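Local coordinates for protein fructose-2,6-bisphosphatase TIGAR B (Danio rerio, PDB 3E9D) that probably hydrolyses the 2-phosphate of fructose-2,6-bisphosphate, and also fructose-1,6-bisphosphate, through a phosphohistidine intermediate, thereby restraining glycolysis, at residues 164-167 / 168-171; 12-15 / 16-19. All blocks are in the same frame, centred on the assembly; numbering follows the deposited sequence.

Contact 1. Residues 164-167 / 168-171; sequences AGLA and DDGA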
loop_
_atom_site.group_PDB
_atom_site.type_symbol
_atom_site.label_atom_id
_atom_site.label_comp_id
_atom_site.label_asym_id
_atom_site.label_seq_id
_atom_site.Cartn_x
_atom_site.Cartn_y
_atom_site.Cartn_z
ATOM N N ALA A 164 -13.240 -14.835 -3.650
ATOM C CA ALA A 164 -13.301 -15.958 -4.569
ATOM C C ALA A 164 -11.964 -16.163 -5.275
ATOM O O ALA A 164 -11.863 -17.002 -6.163
ATOM C CB ALA A 164 -14.412 -15.733 -5.595
ATOM N N GLY A 165 -10.946 -15.400 -4.879
ATOM C CA GLY A 165 -9.635 -15.447 -5.532
ATOM C C GLY A 165 -9.627 -14.671 -6.837
ATOM O O GLY A 165 -8.899 -15.024 -7.759
ATOM N N LEU A 166 -10.453 -13.625 -6.917
ATOM C CA LEU A 166 -10.556 -12.792 -8.114
ATOM C C LEU A 166 -10.165 -11.346 -7.798
ATOM O O LEU A 166 -10.138 -10.950 -6.637
ATOM C CB LEU A 166 -11.974 -12.826 -8.693
ATOM C CG LEU A 166 -12.585 -14.208 -8.955
ATOM C CD1 LEU A 166 -14.018 -14.070 -9.458
ATOM C CD2 LEU A 166 -11.713 -15.021 -9.919
ATOM N N ALA A 167 -9.871 -10.575 -8.844
ATOM C CA ALA A 167 -9.381 -9.204 -8.692
ATOM C C ALA A 167 -10.353 -8.284 -7.942
ATOM O O ALA A 167 -9.917 -7.349 -7.299
ATOM C CB ALA A 167 -8.989 -8.607 -10.044
ATOM N N ASP A 168 -11.655 -8.556 -8.031
ATOM C CA ASP A 168 -12.647 -7.732 -7.336
ATOM C C ASP A 168 -13.039 -8.222 -5.926
ATOM O O ASP A 168 -13.985 -7.684 -5.344
ATOM C CB ASP A 168 -13.901 -7.483 -8.212
ATOM C CG ASP A 168 -14.710 -8.758 -8.490
ATOM O OD1 ASP A 168 -14.214 -9.893 -8.264
ATOM O OD2 ASP A 168 -15.872 -8.617 -8.944
ATOM N N ASP A 169 -12.319 -9.207 -5.379
ATOM C CA ASP A 169 -12.626 -9.711 -4.027
ATOM C C ASP A 169 -12.853 -8.573 -3.021
ATOM O O ASP A 169 -12.029 -7.658 -2.889
ATOM C CB ASP A 169 -11.530 -10.640 -3.485
ATOM C CG ASP A 169 -11.515 -12.025 -4.157
ATOM O OD1 ASP A 169 -12.476 -12.404 -4.872
ATOM O OD2 ASP A 169 -10.508 -12.732 -3.978
ATOM N N GLY A 170 -13.980 -8.641 -2.319
ATOM C CA GLY A 170 -14.288 -7.705 -1.237
ATOM C C GLY A 170 -14.750 -6.341 -1.705
ATOM O O GLY A 170 -15.094 -5.485 -0.887
ATOM N N ALA A 171 -14.760 -6.120 -3.015
ATOM C CA ALA A 171 -15.114 -4.800 -3.542
ATOM C C ALA A 171 -16.280 -4.856 -4.526
ATOM O O ALA A 171 -16.602 -3.856 -5.174
ATOM C CB ALA A 171 -13.886 -4.115 -4.169
#

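Contact 2. Residues 12-15 / 16-19; sequences GETQ and YNRD. With PO4 (phosphate ion), chain C.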
loop_
_atom_site.group_PDB
_atom_site.type_symbol
_atom_site.label_atom_id
_atom_site.label_comp_id
_atom_site.label_asym_id
_atom_site.label_seq_id
_atom_site.Cartn_x
_atom_site.Cartn_y
_atom_site.Cartn_z
ATOM N N GLY A 12 6.946 -2.180 -9.280
ATOM C CA GLY A 12 7.597 -3.293 -9.985
ATOM C C GLY A 12 9.097 -3.325 -9.752
ATOM O O GLY A 12 9.682 -2.327 -9.349
ATOM N N GLU A 13 9.718 -4.466 -10.032
ATOM C CA GLU A 13 11.162 -4.664 -9.852
ATOM C C GLU A 13 12.080 -3.615 -10.502
ATOM O O GLU A 13 11.856 -3.213 -11.653
ATOM C CB GLU A 13 11.545 -6.046 -10.373
ATOM C CG GLU A 13 12.878 -6.523 -9.873
ATOM C CD GLU A 13 13.198 -7.910 -10.375
ATOM O OE1 GLU A 13 12.696 -8.906 -9.806
ATOM O OE2 GLU A 13 13.956 -7.999 -11.343
ATOM N N THR A 14 13.088 -3.166 -9.742
ATOM C CA THR A 14 14.193 -2.351 -10.269
ATOM C C THR A 14 15.446 -3.217 -10.293
ATOM O O THR A 14 15.468 -4.321 -9.716
ATOM C CB THR A 14 14.481 -1.121 -9.379
ATOM O OG1 THR A 14 14.885 -1.577 -8.082
ATOM C CG2 THR A 14 13.240 -0.231 -9.247
ATOM N N GLN A 15 16.506 -2.720 -10.928
ATOM C CA GLN A 15 17.779 -3.449 -10.901
ATOM C C GLN A 15 18.313 -3.550 -9.470
ATOM O O GLN A 15 18.917 -4.565 -9.115
ATOM C CB GLN A 15 18.832 -2.855 -11.854
ATOM C CG GLN A 15 20.073 -3.775 -12.038
ATOM C CD GLN A 15 19.728 -5.130 -12.678
ATOM O OE1 GLN A 15 18.923 -5.202 -13.606
ATOM N NE2 GLN A 15 20.343 -6.202 -12.184
ATOM N N TYR A 16 18.062 -2.523 -8.648
ATOM C CA TYR A 16 18.454 -2.568 -7.228
ATOM C C TYR A 16 17.778 -3.726 -6.490
ATOM O O TYR A 16 18.446 -4.442 -5.734
ATOM C CB TYR A 16 18.173 -1.231 -6.511
ATOM C CG TYR A 16 19.308 -0.222 -6.582
ATOM C CD1 TYR A 16 20.038 -0.036 -7.755
ATOM C CD2 TYR A 16 19.632 0.566 -5.480
ATOM C CE1 TYR A 16 21.077 0.901 -7.822
ATOM C CE2 TYR A 16 20.672 1.506 -5.533
ATOM C CZ TYR A 16 21.385 1.666 -6.704
ATOM O OH TYR A 16 22.400 2.598 -6.763
ATOM N N ASN A 17 16.470 -3.906 -6.717
ATOM C CA ASN A 17 15.727 -5.037 -6.151
ATOM C C ASN A 17 16.381 -6.358 -6.558
ATOM O O ASN A 17 16.650 -7.215 -5.711
ATOM C CB ASN A 17 14.263 -5.045 -6.608
ATOM C CG ASN A 17 13.432 -3.911 -6.015
ATOM O OD1 ASN A 17 12.457 -3.480 -6.628
ATOM N ND2 ASN A 17 13.816 -3.412 -4.839
ATOM N N ARG A 18 16.645 -6.510 -7.855
ATOM C CA ARG A 18 17.256 -7.721 -8.373
ATOM C C ARG A 18 18.629 -8.000 -7.722
ATOM O O ARG A 18 18.935 -9.139 -7.385
ATOM C CB ARG A 18 17.379 -7.642 -9.901
ATOM C CG ARG A 18 18.244 -8.740 -10.545
ATOM C CD ARG A 18 17.567 -10.101 -10.532
ATOM N NE ARG A 18 16.249 -10.061 -11.176
ATOM C CZ ARG A 18 16.035 -10.178 -12.493
ATOM N NH1 ARG A 18 17.062 -10.336 -13.345
ATOM N NH2 ARG A 18 14.791 -10.121 -12.962
ATOM N N ASP A 19 19.442 -6.960 -7.553
ATOM C CA ASP A 19 20.789 -7.136 -7.000
ATOM C C ASP A 19 20.796 -7.134 -5.476
ATOM O O ASP A 19 21.849 -7.217 -4.862
ATOM C CB ASP A 19 21.732 -6.065 -7.547
ATOM C CG ASP A 19 21.870 -6.128 -9.058
ATOM O OD1 ASP A 19 21.670 -7.218 -9.636
ATOM O OD2 ASP A 19 22.164 -5.082 -9.674
HETATM P P PO4 C . 11.297 -0.669 -2.395
HETATM O O1 PO4 C . 11.254 0.771 -2.841
HETATM O O2 PO4 C . 9.922 -1.290 -2.302
HETATM O O3 PO4 C . 12.091 -1.501 -3.376
HETATM O O4 PO4 C . 11.998 -0.772 -1.058
HETATM O O HOH W 1 12.719 -11.342 -10.834
#

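Contact 1. Residues 164-167 / 168-171
L166 and D169 close a type I beta turn, the backbone N of D169 donating to L166 O over 3.1 Å, and a type II turn from D168 to A171 follows at once, shut by the bond from A171 N to D168 O. The two overlapping turns lie in the loop between helix 125-146 and strand 177-182. The carboxylate of D169, at the end of the first turn, reaches back to the N-H groups of residues 164-166. OD1 of D169 accepts from A164 N at 2.8 Å and from L166 N at 3.1 Å; these donors come from opposite faces of the carboxylate plane, the former 55° out of it. OD2 adds weak bonds from G165 N and L166 N. With CG anti to the carbonyl carbon (chi1 -73°), the acid group is carried back toward these amides. G165 and G170 both have positive phi, a conformation that favours glycine. Outside the turns, R246 of strand 233-246 forms a salt bridge with D169 OD2 and a hydrogen bond with L166 O, which ties the loop to an outermost strand of the sheet. An alanine in place of D169 would probably leave the amides of A164 and L166 without their common acceptor and R246 without its carboxylate mate, so that residues 164-166 would be less firmly held. D168 contributes less: its OD1 comes within 3.7 Å of L166 CB, at the root of that side chain.

Contact 2. Residues 12-15 / 16-19
T14 and N17 face each other in a capping box at the start of helix 15-18, just past the catalytic H11 in this phosphoglycerate mutase-family fold. Among the hydrogen bonds, the two that define the box are reciprocal: N17 N donates to T14 OG1 at 3.1 Å, and T14 N donates to N17 OD1 at 3.2 Å, reaching that oxygen from above the carbonyl plane. T14 OG1 sits between its backbone N and carbonyl carbon (chi1 62°), which turns it to the first turn of the helix; it also accepts from Q23 NE2. N217 ND2 gives N17 OD1 a second donor, so the amide is fixed in rotation and its other end, ND2, is left directed at the bound phosphate. Backbone bonds from R18 N to T14 O and from D19 N to Q15 O accompany this short turn of helix.

The ionic contact joins E13 and R18. The glutamate chain runs out extended, whereas the arginine bends back twice, and E13 OE2 meets R18 NH2 at 2.8 Å with the carboxylate and guanidinium planes almost perpendicular (88°). A water bridges the same pair, donating to E13 OE1 and accepting from R18 NH2. On the exposed flank, Q15 NE2 reaches D19 OD1 at 3.0 Å, on the syn side but well out of the carboxylate plane, and makes a weaker bond to OD2.

The phosphate, probably from the crystallisation liquor, is also held by R10, R61, H183 and G184; N17 ND2 donates to its O3 at 3.0 Å, nearly straight at 167°.

Contact 2 belongs to the active site and contact 1 does not. The side chain of N17 lies about 3 Å from that of H11, the phosphohistidine residue, and about 7 Å from that of E89, the inferred proton donor/acceptor, whereas the turns at 164-171 are away from the annotated sites. The centres of the two contacts are 28 Å apart, with about 17 Å between their nearest atoms, and contact 2 closes long before contact 1 opens in the chain. They are linked through the central sheet: residues 12-19 continue from strand 2-10, while the loop of contact 1 leads into strand 177-182, its parallel neighbour, after which comes H183, the inferred transition-state stabiliser that binds the phosphate.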